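Local coordinates for protein copper-containing nitrite reductase (Thermus scotoductus, PDB 6HBE) that probably reduces nitrite to nitric oxide at copper centres, with electrons from a cytochrome c, and works as a homotrimer, at residues L176-N181 / A272-L277; T212-V217 / T266-T271. One frame throughout, in Å; residues are numbered along the deposited sequence.

Contact 1: residues L176-N181 / A272-L277; sequences LYVMFN and AIKGAL
Gly275 and Ala276 form the tight middle of this contact, where a loop lies almost parallel to strand 177-180. Val178 O presses on the peptide between them, 3.0 Å from Gly275 C; Ala276 N is near as well, but badly angled for a bond. Gly275 ends the helix 269-272 in a Schellman motif with phi 137°, and any CB there would strike Val178 O. Next to it the Ala276 methyl fills the angle between Val178 and Phe180: its CB lies 4.2 Å from Val178 CG1 and 4.3 Å from the centroid of the Phe180 ring, a CH-pi contact over the ring face. Phe180 CE2 also comes to 3.6 Å from Ala276 C.

Towards both ends the fit is looser. At one, Val178 N donates to Lys274 O over 3.3 Å, nearly straight at the hydrogen, yet it sits above the carbonyl plane instead of on a lone pair. The extended Lys274 chain then runs past Leu176 O, with CD 3.7 Å from it, and carries NZ to Ala175 O and to Tyr171 O of the second subunit. At the other end water 1 bridges the strand and the loop, accepting from Phe180 N at 2.9 Å and probably donating to Gly275 O.

Strand 177-180 is the edge of its sheet, so the loop covers backbone that no further strand of the chain pairs with. With one long direct bond, a water bridge and Ala276 O buried without a partner, the chemistry implies a join that relies more on close apolar and backbone fit than on hydrogen bonding.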
loop_
_atom_site.group_PDB
_atom_site.type_symbol
_atom_site.label_atom_id
_atom_site.label_comp_id
_atom_site.label_asym_id
_atom_site.label_seq_id
_atom_site.Cartn_x
_atom_site.Cartn_y
_atom_site.Cartn_z
ATOM N N LEU C 176 -4.829 -7.786 8.574
ATOM C CA LEU C 176 -5.288 -7.689 9.972
ATOM C C LEU C 176 -4.090 -7.765 10.942
ATOM O O LEU C 176 -3.973 -6.927 11.860
ATOM C CB LEU C 176 -6.334 -8.765 10.295
ATOM C CG LEU C 176 -6.888 -8.833 11.701
ATOM C CD1 LEU C 176 -7.632 -7.586 12.092
ATOM C CD2 LEU C 176 -7.798 -10.069 11.838
ATOM N N TYR C 177 -3.185 -8.729 10.727
ATOM C CA TYR C 177 -2.020 -8.864 11.597
ATOM C C TYR C 177 -0.784 -8.988 10.725
ATOM O O TYR C 177 -0.878 -9.460 9.576
ATOM C CB TYR C 177 -2.142 -10.065 12.554
ATOM C CG TYR C 177 -3.360 -10.018 13.460
ATOM C CD1 TYR C 177 -3.589 -8.940 14.296
ATOM C CD2 TYR C 177 -4.291 -11.067 13.462
ATOM C CE1 TYR C 177 -4.754 -8.864 15.092
ATOM C CE2 TYR C 177 -5.437 -11.010 14.273
ATOM C CZ TYR C 177 -5.651 -9.929 15.102
ATOM O OH TYR C 177 -6.805 -9.916 15.915
ATOM N N VAL C 178 0.329 -8.503 11.260
ATOM C CA VAL C 178 1.661 -8.684 10.638
ATOM C C VAL C 178 2.628 -9.142 11.726
ATOM O O VAL C 178 2.621 -8.584 12.826
ATOM C CB VAL C 178 2.149 -7.405 9.941
ATOM C CG1 VAL C 178 3.416 -7.705 9.133
ATOM C CG2 VAL C 178 1.076 -6.852 9.008
ATOM N N MET C 179 3.428 -10.160 11.450
ATOM C CA MET C 179 4.128 -10.909 12.550
ATOM C C MET C 179 5.452 -11.529 12.157
ATOM O O MET C 179 5.668 -11.815 10.972
ATOM C CB MET C 179 3.199 -11.994 13.159
ATOM C CG MET C 179 2.743 -13.110 12.245
ATOM S SD MET C 179 1.218 -13.961 12.820
ATOM C CE MET C 179 0.035 -12.807 12.167
ATOM N N PHE C 180 6.333 -11.720 13.160
ATOM C CA PHE C 180 7.603 -12.456 12.970
ATOM C C PHE C 180 7.357 -13.906 13.463
ATOM O O PHE C 180 6.848 -14.133 14.586
ATOM C CB PHE C 180 8.785 -11.853 13.760
ATOM C CG PHE C 180 9.160 -10.427 13.396
ATOM C CD1 PHE C 180 9.204 -9.982 12.059
ATOM C CD2 PHE C 180 9.526 -9.516 14.391
ATOM C CE1 PHE C 180 9.579 -8.673 11.747
ATOM C CE2 PHE C 180 9.896 -8.214 14.074
ATOM C CZ PHE C 180 9.909 -7.787 12.754
ATOM N N ASN C 181 7.737 -14.875 12.642
ATOM C CA ASN C 181 7.577 -16.308 12.961
ATOM C C ASN C 181 6.182 -16.718 13.518
ATOM O O ASN C 181 6.060 -17.481 14.474
ATOM C CB ASN C 181 8.752 -16.731 13.847
ATOM C CG ASN C 181 10.062 -16.687 13.084
ATOM O OD1 ASN C 181 10.054 -16.622 11.848
ATOM N ND2 ASN C 181 11.187 -16.702 13.794
ATOM N N ALA C 272 4.267 -2.591 12.057
ATOM C CA ALA C 272 4.860 -2.861 13.394
ATOM C C ALA C 272 3.781 -2.861 14.470
ATOM O O ALA C 272 3.785 -3.689 15.373
ATOM C CB ALA C 272 5.899 -1.815 13.752
ATOM N N ILE C 273 2.845 -1.949 14.322
ATOM C CA ILE C 273 1.743 -1.796 15.298
ATOM C C ILE C 273 0.775 -2.992 15.327
ATOM O O ILE C 273 0.004 -3.160 16.312
ATOM C CB ILE C 273 1.005 -0.450 15.037
ATOM C CG1 ILE C 273 0.267 0.075 16.286
ATOM C CG2 ILE C 273 0.071 -0.552 13.859
ATOM C CD1 ILE C 273 -0.093 1.528 16.185
ATOM N N LYS C 274 0.793 -3.791 14.266
ATOM C CA LYS C 274 -0.056 -4.965 14.055
ATOM C C LYS C 274 0.578 -6.297 14.495
ATOM O O LYS C 274 -0.045 -7.353 14.297
ATOM C CB LYS C 274 -0.446 -5.062 12.548
ATOM C CG LYS C 274 -1.409 -3.983 12.068
ATOM C CD LYS C 274 -1.802 -4.139 10.612
ATOM C CE LYS C 274 -2.689 -2.998 10.109
ATOM N NZ LYS C 274 -2.962 -3.071 8.640
ATOM N N GLY C 275 1.815 -6.262 15.047
ATOM C CA GLY C 275 2.450 -7.442 15.619
ATOM C C GLY C 275 3.927 -7.670 15.314
ATOM O O GLY C 275 4.497 -8.599 15.860
ATOM N N ALA C 276 4.527 -6.865 14.454
ATOM C CA ALA C 276 5.915 -7.146 13.907
ATOM C C ALA C 276 6.946 -6.310 14.669
ATOM O O ALA C 276 7.539 -5.330 14.148
ATOM C CB ALA C 276 5.940 -6.867 12.415
ATOM N N LEU C 277 7.151 -6.723 15.927
ATOM C CA LEU C 277 8.094 -6.087 16.833
ATOM C C LEU C 277 8.524 -7.199 17.824
ATOM O O LEU C 277 7.671 -7.979 18.279
ATOM C CB LEU C 277 7.412 -4.901 17.563
ATOM C CG LEU C 277 8.279 -4.018 18.515
ATOM C CD1 LEU C 277 7.805 -2.563 18.596
ATOM C CD2 LEU C 277 8.414 -4.622 19.924
HETATM O O HOH W 1 5.945 -11.113 15.931
#

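Contact 2: residues T212-V217 / T266-T271. With CU (copper (II) ion), chain E.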
loop_
_atom_site.group_PDB
_atom_site.type_symbol
_atom_site.label_atom_id
_atom_site.label_comp_id
_atom_site.label_asym_id
_atom_site.label_seq_id
_atom_site.Cartn_x
_atom_site.Cartn_y
_atom_site.Cartn_z
ATOM N N THR C 212 5.628 -4.239 2.026
ATOM C CA THR C 212 7.098 -4.122 2.060
ATOM C C THR C 212 7.506 -3.963 3.530
ATOM O O THR C 212 6.697 -3.514 4.363
ATOM C CB THR C 212 7.499 -2.915 1.173
ATOM O OG1 THR C 212 7.190 -3.227 -0.204
ATOM C CG2 THR C 212 8.987 -2.511 1.305
ATOM N N SER C 213 8.750 -4.327 3.839
ATOM C CA SER C 213 9.341 -4.273 5.189
ATOM C C SER C 213 10.624 -3.465 5.157
ATOM O O SER C 213 11.338 -3.479 4.149
ATOM C CB SER C 213 9.640 -5.688 5.692
ATOM O OG SER C 213 10.143 -5.702 7.033
ATOM N N THR C 214 10.926 -2.774 6.255
ATOM C CA THR C 214 12.222 -2.125 6.465
ATOM C C THR C 214 12.719 -2.574 7.840
ATOM O O THR C 214 12.405 -1.956 8.866
ATOM C CB THR C 214 12.189 -0.568 6.334
ATOM O OG1 THR C 214 11.050 -0.028 7.025
ATOM C CG2 THR C 214 12.086 -0.165 4.848
ATOM N N LEU C 215 13.508 -3.646 7.856
ATOM C CA LEU C 215 13.951 -4.255 9.133
ATOM C C LEU C 215 14.984 -3.380 9.835
ATOM O O LEU C 215 15.859 -2.836 9.180
ATOM C CB LEU C 215 14.516 -5.659 8.944
ATOM C CG LEU C 215 14.653 -6.514 10.210
ATOM C CD1 LEU C 215 13.307 -6.894 10.777
ATOM C CD2 LEU C 215 15.426 -7.783 9.924
ATOM N N HIS C 216 14.843 -3.241 11.153
ATOM C CA HIS C 216 15.624 -2.282 11.957
ATOM C C HIS C 216 15.897 -2.874 13.355
ATOM O O HIS C 216 15.054 -3.623 13.868
ATOM C CB HIS C 216 14.854 -0.953 12.055
ATOM C CG HIS C 216 15.433 0.039 13.029
ATOM N ND1 HIS C 216 16.591 0.756 12.781
ATOM C CD2 HIS C 216 14.980 0.461 14.235
ATOM C CE1 HIS C 216 16.835 1.563 13.800
ATOM N NE2 HIS C 216 15.871 1.404 14.699
ATOM N N VAL C 217 17.039 -2.535 13.966
ATOM C CA VAL C 217 17.276 -2.810 15.417
ATOM C C VAL C 217 17.526 -1.492 16.171
ATOM O O VAL C 217 18.435 -0.763 15.818
ATOM C CB VAL C 217 18.466 -3.794 15.676
ATOM C CG1 VAL C 217 18.713 -3.952 17.187
ATOM C CG2 VAL C 217 18.187 -5.157 15.106
ATOM N N THR C 266 10.068 -3.647 12.126
ATOM C CA THR C 266 9.932 -3.063 10.786
ATOM C C THR C 266 9.580 -1.591 10.925
ATOM O O THR C 266 8.635 -1.208 11.646
ATOM C CB THR C 266 8.887 -3.764 9.851
ATOM O OG1 THR C 266 8.710 -2.958 8.682
ATOM C CG2 THR C 266 7.519 -3.955 10.527
ATOM N N HIS C 267 10.275 -0.739 10.185
ATOM C CA HIS C 267 10.011 0.711 10.266
ATOM C C HIS C 267 8.780 1.163 9.424
ATOM O O HIS C 267 8.477 2.340 9.369
ATOM C CB HIS C 267 11.276 1.542 9.989
ATOM C CG HIS C 267 11.627 2.464 11.126
ATOM N ND1 HIS C 267 11.004 3.671 11.326
ATOM C CD2 HIS C 267 12.497 2.313 12.163
ATOM C CE1 HIS C 267 11.497 4.244 12.413
ATOM N NE2 HIS C 267 12.397 3.437 12.943
ATOM N N VAL C 268 8.068 0.203 8.808
ATOM C CA VAL C 268 6.761 0.444 8.215
ATOM C C VAL C 268 5.784 0.352 9.410
ATOM O O VAL C 268 5.292 -0.767 9.775
ATOM C CB VAL C 268 6.411 -0.577 7.105
ATOM C CG1 VAL C 268 5.022 -0.289 6.529
ATOM C CG2 VAL C 268 7.475 -0.543 6.006
ATOM N N PHE C 269 5.568 1.497 10.049
ATOM C CA PHE C 269 5.009 1.496 11.428
ATOM C C PHE C 269 3.527 1.117 11.500
ATOM O O PHE C 269 3.107 0.626 12.537
ATOM C CB PHE C 269 5.296 2.821 12.164
ATOM C CG PHE C 269 6.630 2.889 12.892
ATOM C CD1 PHE C 269 7.515 1.801 12.988
ATOM C CD2 PHE C 269 6.997 4.068 13.505
ATOM C CE1 PHE C 269 8.728 1.901 13.669
ATOM C CE2 PHE C 269 8.201 4.173 14.210
ATOM C CZ PHE C 269 9.067 3.096 14.299
ATOM N N GLY C 270 2.777 1.233 10.391
ATOM C CA GLY C 270 1.426 0.670 10.327
ATOM C C GLY C 270 1.350 -0.856 10.287
ATOM O O GLY C 270 0.258 -1.421 10.447
ATOM N N THR C 271 2.490 -1.531 10.056
ATOM C CA THR C 271 2.614 -2.979 10.223
ATOM C C THR C 271 3.311 -3.397 11.546
ATOM O O THR C 271 2.962 -4.432 12.124
ATOM C CB THR C 271 3.328 -3.631 9.041
ATOM O OG1 THR C 271 4.727 -3.261 8.991
ATOM C CG2 THR C 271 2.621 -3.272 7.729
HETATM CU CU CU E . 13.475 4.014 14.604
HETATM O O HOH W 2 6.543 -4.113 7.171
HETATM O O HOH W 3 14.155 3.176 16.265
#
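His267, Thr266 and Thr214 bury the most surface here, where strands 213-217 and 260-266 run antiparallel and the second one ends. Thr266 OG1, anti to its backbone N (chi1 170°), reaches across to accept from Thr214 N at 3.3 Å and, within its own segment, from Val268 N at 3.2 Å, closing an ST turn. Water 2 is a third partner of this hydroxyl and links it to Thr212 O and Thr271 OG1. An alanine here would take away this shared oxygen, and would probably leave both amides short of an acceptor and loosen the turn that presents His267.

The next bond is shorter: His267 N donates to a lone pair of Thr214 O over 2.8 Å. Thr214 crosses His267 obliquely, OG1 3.4 Å from His267 CB, while the same hydroxyl is bonded to Pro245 O of the second subunit. Farther out the two imidazoles meet edge-to-face, planes at 80°, with His267 CD2 over the face of His216 and 3.7 Å from its CD2. His267 NE2 binds copper at 2.1 Å, and the metal's water 3 lies 2.9 Å from His216 NE2. Gln239 O holds His216 ND1, fixing this second-shell ring. With His80 and His114 of the second subunit completing the ligands, this is the three-histidine, water-bound type 2 copper site between subunits that is typical of copper nitrite reductases.

Contact 2 is nested within the chain loop that contact 1 closes, and their centres lie 10 Å apart. The short helix 269-272 leads from one to the other, starting just after the copper ligand His267 and ending where the loop meets strand 177-180. They touch directly: Ala276 CB is 3.8 Å from Thr266 CG2, so the methyl under the Phe180 ring also backs the threonine of the ST turn, and Val178 CB lies 3.8 Å from Thr271 O. Contact 2 supplies a copper ligand; contact 1 stands behind it, with the nearest atom of the Leu277 side chain about 10 Å from the metal. Both reach the second subunit, whose Met123 packs against Leu277 and Phe269.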